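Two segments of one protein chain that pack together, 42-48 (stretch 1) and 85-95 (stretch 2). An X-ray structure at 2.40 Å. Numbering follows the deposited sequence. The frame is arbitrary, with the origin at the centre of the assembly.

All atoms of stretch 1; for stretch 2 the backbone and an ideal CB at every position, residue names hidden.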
ATOM      1  N   GLY A  42      -0.721 -21.397   4.144  1.00 32.50           N
ATOM      2  CA  GLY A  42      -1.034 -20.504   3.051  1.00 33.78           C
ATOM      3  C   GLY A  42      -1.228 -19.050   3.436  1.00 37.34           C
ATOM      4  O   GLY A  42      -0.654 -18.552   4.409  1.00 35.31           O
ATOM      5  N   PRO A  43      -2.052 -18.336   2.657  1.00 37.84           N
ATOM      6  CA  PRO A  43      -2.222 -16.889   2.897  1.00 35.54           C
ATOM      7  C   PRO A  43      -2.768 -16.553   4.275  1.00 42.45           C
ATOM      8  O   PRO A  43      -2.322 -15.572   4.885  1.00 45.16           O
ATOM      9  CB  PRO A  43      -3.192 -16.464   1.782  1.00 32.05           C
ATOM     10  CG  PRO A  43      -3.079 -17.534   0.733  1.00 32.71           C
ATOM     11  CD  PRO A  43      -2.809 -18.801   1.481  1.00 34.22           C
ATOM     12  N   LEU A  44      -3.737 -17.323   4.778  1.00 39.68           N
ATOM     13  CA  LEU A  44      -4.213 -17.120   6.145  1.00 33.72           C
ATOM     14  C   LEU A  44      -3.086 -17.274   7.152  1.00 35.83           C
ATOM     15  O   LEU A  44      -3.036 -16.549   8.154  1.00 37.19           O
ATOM     16  CB  LEU A  44      -5.340 -18.094   6.475  1.00 35.36           C
ATOM     17  CG  LEU A  44      -6.432 -18.317   5.443  1.00 52.25           C
ATOM     18  CD1 LEU A  44      -7.171 -19.636   5.720  1.00 57.36           C
ATOM     19  CD2 LEU A  44      -7.374 -17.123   5.476  1.00 56.79           C
ATOM     20  N   GLY A  45      -2.183 -18.225   6.911  1.00 32.93           N
ATOM     21  CA  GLY A  45      -1.038 -18.373   7.790  1.00 33.58           C
ATOM     22  C   GLY A  45      -0.151 -17.144   7.790  1.00 30.25           C
ATOM     23  O   GLY A  45       0.379 -16.746   8.832  1.00 36.05           O
ATOM     24  N   LEU A  46       0.020 -16.521   6.622  1.00 27.01           N
ATOM     25  CA  LEU A  46       0.778 -15.276   6.563  1.00 27.85           C
ATOM     26  C   LEU A  46       0.057 -14.161   7.308  1.00 34.93           C
ATOM     27  O   LEU A  46       0.692 -13.363   8.007  1.00 40.10           O
ATOM     28  CB  LEU A  46       1.022 -14.880   5.106  1.00 27.97           C
ATOM     29  CG  LEU A  46       1.718 -13.534   4.894  1.00 26.71           C
ATOM     30  CD1 LEU A  46       3.083 -13.532   5.568  1.00 22.38           C
ATOM     31  CD2 LEU A  46       1.846 -13.231   3.413  1.00 27.49           C
ATOM     32  N   ILE A  47      -1.269 -14.092   7.173  1.00 33.08           N
ATOM     33  CA  ILE A  47      -2.037 -13.086   7.900  1.00 29.36           C
ATOM     34  C   ILE A  47      -1.947 -13.331   9.402  1.00 32.05           C
ATOM     35  O   ILE A  47      -1.736 -12.397  10.185  1.00 32.57           O
ATOM     36  CB  ILE A  47      -3.495 -13.074   7.410  1.00 26.69           C
ATOM     37  CG1 ILE A  47      -3.568 -12.543   5.978  1.00 27.86           C
ATOM     38  CG2 ILE A  47      -4.365 -12.240   8.333  1.00 26.19           C
ATOM     39  CD1 ILE A  47      -4.850 -12.912   5.259  1.00 31.38           C
ATOM     40  N   GLU A  48      -2.095 -14.588   9.829  1.00 32.15           N
ATOM     41  CA  GLU A  48      -1.994 -14.903  11.251  1.00 34.03           C
ATOM     42  C   GLU A  48      -0.611 -14.566  11.792  1.00 31.69           C
ATOM     43  O   GLU A  48      -0.477 -14.120  12.939  1.00 33.25           O
ATOM     44  CB  GLU A  48      -2.315 -16.379  11.493  1.00 39.57           C
ATOM     45  CG  GLU A  48      -3.797 -16.685  11.624  1.00 51.58           C
ATOM     46  CD  GLU A  48      -4.075 -18.173  11.749  1.00 64.18           C
ATOM     47  OE1 GLU A  48      -3.105 -18.951  11.883  1.00 64.21           O
ATOM     48  OE2 GLU A  48      -5.261 -18.564  11.705  1.00 68.27           O
ATOM     49  N   UNK A  85      -3.061  -8.983  -4.958  1.00 50.65           N
ATOM     50  CA  UNK A  85      -2.641 -10.270  -4.447  1.00 45.81           C
ATOM     51  C   UNK A  85      -3.747 -11.002  -3.704  1.00 52.55           C
ATOM     52  O   UNK A  85      -4.816 -10.462  -3.402  1.00 60.64           O
ATOM     53  CB  UNK A  85      -1.433 -10.089  -3.525  1.00 45.81           C
ATOM     54  N   UNK A  86      -3.460 -12.270  -3.404  1.00 49.66           N
ATOM     55  CA  UNK A  86      -4.415 -13.118  -2.698  1.00 46.79           C
ATOM     56  C   UNK A  86      -4.513 -12.732  -1.227  1.00 44.18           C
ATOM     57  O   UNK A  86      -5.578 -12.866  -0.613  1.00 42.76           O
ATOM     58  CB  UNK A  86      -4.018 -14.590  -2.829  1.00 46.79           C
ATOM     59  N   UNK A  87      -3.416 -12.253  -0.636  1.00 39.28           N
ATOM     60  CA  UNK A  87      -3.430 -11.886   0.777  1.00 45.27           C
ATOM     61  C   UNK A  87      -4.390 -10.728   1.019  1.00 44.82           C
ATOM     62  O   UNK A  87      -5.176 -10.742   1.974  1.00 45.35           O
ATOM     63  CB  UNK A  87      -2.023 -11.517   1.251  1.00 45.27           C
ATOM     64  N   UNK A  88      -4.350  -9.711   0.154  1.00 43.66           N
ATOM     65  CA  UNK A  88      -5.257  -8.578   0.308  1.00 45.07           C
ATOM     66  C   UNK A  88      -6.709  -9.004   0.140  1.00 46.32           C
ATOM     67  O   UNK A  88      -7.585  -8.559   0.891  1.00 45.14           O
ATOM     68  CB  UNK A  88      -4.913  -7.481  -0.701  1.00 45.07           C
ATOM     69  N   UNK A  89      -6.987  -9.861  -0.845  1.00 45.01           N
ATOM     70  CA  UNK A  89      -8.355 -10.319  -1.051  1.00 50.54           C
ATOM     71  C   UNK A  89      -8.799 -11.291   0.027  1.00 50.17           C
ATOM     72  O   UNK A  89     -10.002 -11.522   0.182  1.00 52.90           O
ATOM     73  CB  UNK A  89      -8.489 -10.975  -2.426  1.00 50.54           C
ATOM     74  N   UNK A  90      -7.861 -11.863   0.772  1.00 48.40           N
ATOM     75  CA  UNK A  90      -8.213 -12.769   1.854  1.00 47.45           C
ATOM     76  C   UNK A  90      -8.399 -12.042   3.174  1.00 46.80           C
ATOM     77  O   UNK A  90      -9.229 -12.456   3.990  1.00 52.41           O
ATOM     78  CB  UNK A  90      -7.139 -13.848   2.005  1.00 47.45           C
ATOM     79  N   UNK A  91      -7.663 -10.950   3.383  1.00 45.45           N
ATOM     80  CA  UNK A  91      -7.654 -10.280   4.679  1.00 43.93           C
ATOM     81  C   UNK A  91      -9.018  -9.689   5.022  1.00 47.44           C
ATOM     82  O   UNK A  91      -9.497  -9.835   6.154  1.00 44.24           O
ATOM     83  CB  UNK A  91      -6.591  -9.179   4.694  1.00 43.93           C
ATOM     84  N   UNK A  92      -9.671  -9.037   4.057  1.00 45.66           N
ATOM     85  CA  UNK A  92     -10.879  -8.279   4.362  1.00 53.01           C
ATOM     86  C   UNK A  92     -12.085  -9.168   4.639  1.00 57.63           C
ATOM     87  O   UNK A  92     -13.077  -8.683   5.195  1.00 59.45           O
ATOM     88  CB  UNK A  92     -11.200  -7.330   3.205  1.00 53.01           C
ATOM     89  N   UNK A  93     -12.031 -10.446   4.267  1.00 54.96           N
ATOM     90  CA  UNK A  93     -13.152 -11.353   4.471  1.00 54.08           C
ATOM     91  C   UNK A  93     -13.170 -11.985   5.854  1.00 51.68           C
ATOM     92  O   UNK A  93     -14.169 -12.619   6.216  1.00 53.69           O
ATOM     93  CB  UNK A  93     -13.122 -12.455   3.410  1.00 54.08           C
ATOM     94  N   UNK A  94     -12.104 -11.832   6.628  1.00 49.14           N
ATOM     95  CA  UNK A  94     -11.998 -12.456   7.934  1.00 53.44           C
ATOM     96  C   UNK A  94     -12.861 -11.709   8.944  1.00 57.69           C
ATOM     97  O   UNK A  94     -13.367 -10.621   8.667  1.00 59.34           O
ATOM     98  CB  UNK A  94     -10.540 -12.495   8.396  1.00 53.44           C
ATOM     99  N   UNK A  95     -13.092 -12.294  10.120  1.00 59.73           N
ATOM    100  CA  UNK A  95     -13.931 -11.616  11.115  1.00 63.21           C
ATOM    101  C   UNK A  95     -13.259 -10.379  11.696  1.00 67.92           C
ATOM    102  O   UNK A  95     -12.043 -10.341  11.897  1.00 64.46           O
ATOM    103  CB  UNK A  95     -14.286 -12.582  12.247  1.00 63.21           C
TER

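Stretch 1 is a helix that offers stretch 2 an apolar surface made of Pro43, Leu44, Leu46 and Ile47. The helix of stretch 2 crosses it at 74°, with the axes 9.4 Å apart at closest approach.

Position 85 lies right before the helix. Its phi of 101° favours glycine, and nothing of stretch 1 is near. It is Gly85, at the N-cap.

At position 86 CA-to-CB points sideways, and the ideal CB is 4.7 Å from Pro43 CG. Many side chains would fit; an apolar one could touch the proline ring. It is Val86, whose CG1 lies 4.3 Å from Pro43 CG.

Position 87 also points sideways, but its ideal CB has Leu46 CD2 at 4.8 Å and Ile47 CG1 and Pro43 CB both at 5.1 Å. The side chains stretch 1 offers here are apolar, so valine, isoleucine or leucine would suit. It is Val87. CG2 packs 3.8 Å from Leu46 CD2 and 4.3 Å from Pro43 CB, while CG1 lies 3.9 Å from Ile47 CG1.

Position 88 points away, so stretch 1 sets no preference. It is Ser88, hydrogen-bonded elsewhere in the structure. Position 89 is out of reach of stretch 1 and equally free. It is Asp89.

Position 90 points toward stretch 1. The ideal CB is 4.1 Å from Ile47 CD1 and 4.8 Å from Leu44 CD2. So close an approach suits a small or beta-branched residue: alanine, valine, threonine. It is Thr90. CG2 reaches 3.4 Å from Leu44 CD2, a tight contact, and CB lies 4.1 Å from Ile47 CD1.

Position 91 points sideways, with its ideal CB 4.2 Å from Ile47 CD1. A leucine, methionine or aromatic residue could extend along the isoleucine. It is Phe91, chi1 t; its CD1 lies 4.1 Å from Ile47 CG2, which meets the ring obliquely.

Positions 92 and 93 are the middle of a type I turn and beyond reach of stretch 1, which leaves them open to many residues. Trp92 donates from NE1 to Asp89 OD1 (3.2 Å). Arg93 NH2 forms a salt bridge with Asp89 OD2 (2.7 Å), and Arg93 NE bonds Asp89 O (2.8 Å).

Position 94 closes the turn and points toward stretch 1, but no atom there is within 5.5 Å of the ideal CB. A longer apolar side chain would span the gap. It is Leu94: CD1 lies 4.0 Å from Ile47 CG2, and CD2 4.1 Å from Leu44 CD2.

Position 95 is out of reach and is Pro95.

Stretch 2 (85-95) GVVSDTFWRLP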
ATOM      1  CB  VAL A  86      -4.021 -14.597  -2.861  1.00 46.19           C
ATOM      2  CG1 VAL A  86      -5.143 -15.506  -2.380  1.00 49.59           C
ATOM      3  CG2 VAL A  86      -3.666 -14.890  -4.310  1.00 51.23           C
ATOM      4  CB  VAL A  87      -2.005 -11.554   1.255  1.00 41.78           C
ATOM      5  CG1 VAL A  87      -2.021 -11.086   2.700  1.00 37.06           C
ATOM      6  CG2 VAL A  87      -1.095 -12.763   1.083  1.00 36.81           C
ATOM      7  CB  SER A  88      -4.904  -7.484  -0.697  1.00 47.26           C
ATOM      8  OG  SER A  88      -3.771  -6.751  -0.268  1.00 56.61           O
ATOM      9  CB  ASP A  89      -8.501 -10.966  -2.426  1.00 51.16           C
ATOM     10  CG  ASP A  89      -9.946 -11.086  -2.859  1.00 56.42           C
ATOM     11  OD1 ASP A  89     -10.663 -10.064  -2.818  1.00 58.51           O
ATOM     12  OD2 ASP A  89     -10.367 -12.201  -3.234  1.00 61.96           O
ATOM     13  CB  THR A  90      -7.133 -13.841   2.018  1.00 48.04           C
ATOM     14  OG1 THR A  90      -6.683 -14.265   0.723  1.00 48.89           O
ATOM     15  CG2 THR A  90      -7.675 -15.046   2.793  1.00 43.66           C
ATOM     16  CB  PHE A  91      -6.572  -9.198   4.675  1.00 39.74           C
ATOM     17  CG  PHE A  91      -6.527  -8.364   5.919  1.00 39.18           C
ATOM     18  CD1 PHE A  91      -6.437  -8.955   7.166  1.00 38.62           C
ATOM     19  CD2 PHE A  91      -6.548  -6.981   5.837  1.00 42.01           C
ATOM     20  CE1 PHE A  91      -6.385  -8.183   8.310  1.00 38.43           C
ATOM     21  CE2 PHE A  91      -6.494  -6.203   6.974  1.00 39.45           C
ATOM     22  CZ  PHE A  91      -6.412  -6.804   8.212  1.00 43.11           C
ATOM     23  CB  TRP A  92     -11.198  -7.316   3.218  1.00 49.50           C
ATOM     24  CG  TRP A  92     -11.734  -7.984   1.992  1.00 54.21           C
ATOM     25  CD1 TRP A  92     -11.014  -8.451   0.932  1.00 50.89           C
ATOM     26  CD2 TRP A  92     -13.109  -8.258   1.693  1.00 55.73           C
ATOM     27  NE1 TRP A  92     -11.854  -8.996  -0.009  1.00 55.49           N
ATOM     28  CE2 TRP A  92     -13.145  -8.890   0.436  1.00 55.91           C
ATOM     29  CE3 TRP A  92     -14.312  -8.029   2.369  1.00 61.31           C
ATOM     30  CZ2 TRP A  92     -14.337  -9.300  -0.159  1.00 59.23           C
ATOM     31  CZ3 TRP A  92     -15.494  -8.435   1.775  1.00 63.34           C
ATOM     32  CH2 TRP A  92     -15.497  -9.062   0.525  1.00 61.21           C
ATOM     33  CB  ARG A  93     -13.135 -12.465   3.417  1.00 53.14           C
ATOM     34  CG  ARG A  93     -12.960 -11.973   1.995  1.00 53.91           C
ATOM     35  CD  ARG A  93     -12.863 -13.137   1.027  1.00 54.78           C
ATOM     36  NE  ARG A  93     -12.501 -12.700  -0.316  1.00 55.84           N
ATOM     37  CZ  ARG A  93     -13.378 -12.418  -1.273  1.00 58.47           C
ATOM     38  NH1 ARG A  93     -14.678 -12.527  -1.038  1.00 61.11           N
ATOM     39  NH2 ARG A  93     -12.954 -12.025  -2.466  1.00 61.82           N
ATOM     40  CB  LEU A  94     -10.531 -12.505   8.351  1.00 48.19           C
ATOM     41  CG  LEU A  94      -9.678 -13.327   7.382  1.00 49.74           C
ATOM     42  CD1 LEU A  94      -8.194 -13.085   7.609  1.00 46.32           C
ATOM     43  CD2 LEU A  94     -10.017 -14.806   7.499  1.00 45.29           C
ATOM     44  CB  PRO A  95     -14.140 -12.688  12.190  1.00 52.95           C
ATOM     45  CG  PRO A  95     -13.932 -13.974  11.485  1.00 54.22           C
ATOM     46  CD  PRO A  95     -12.857 -13.703  10.483  1.00 53.62           C
TER
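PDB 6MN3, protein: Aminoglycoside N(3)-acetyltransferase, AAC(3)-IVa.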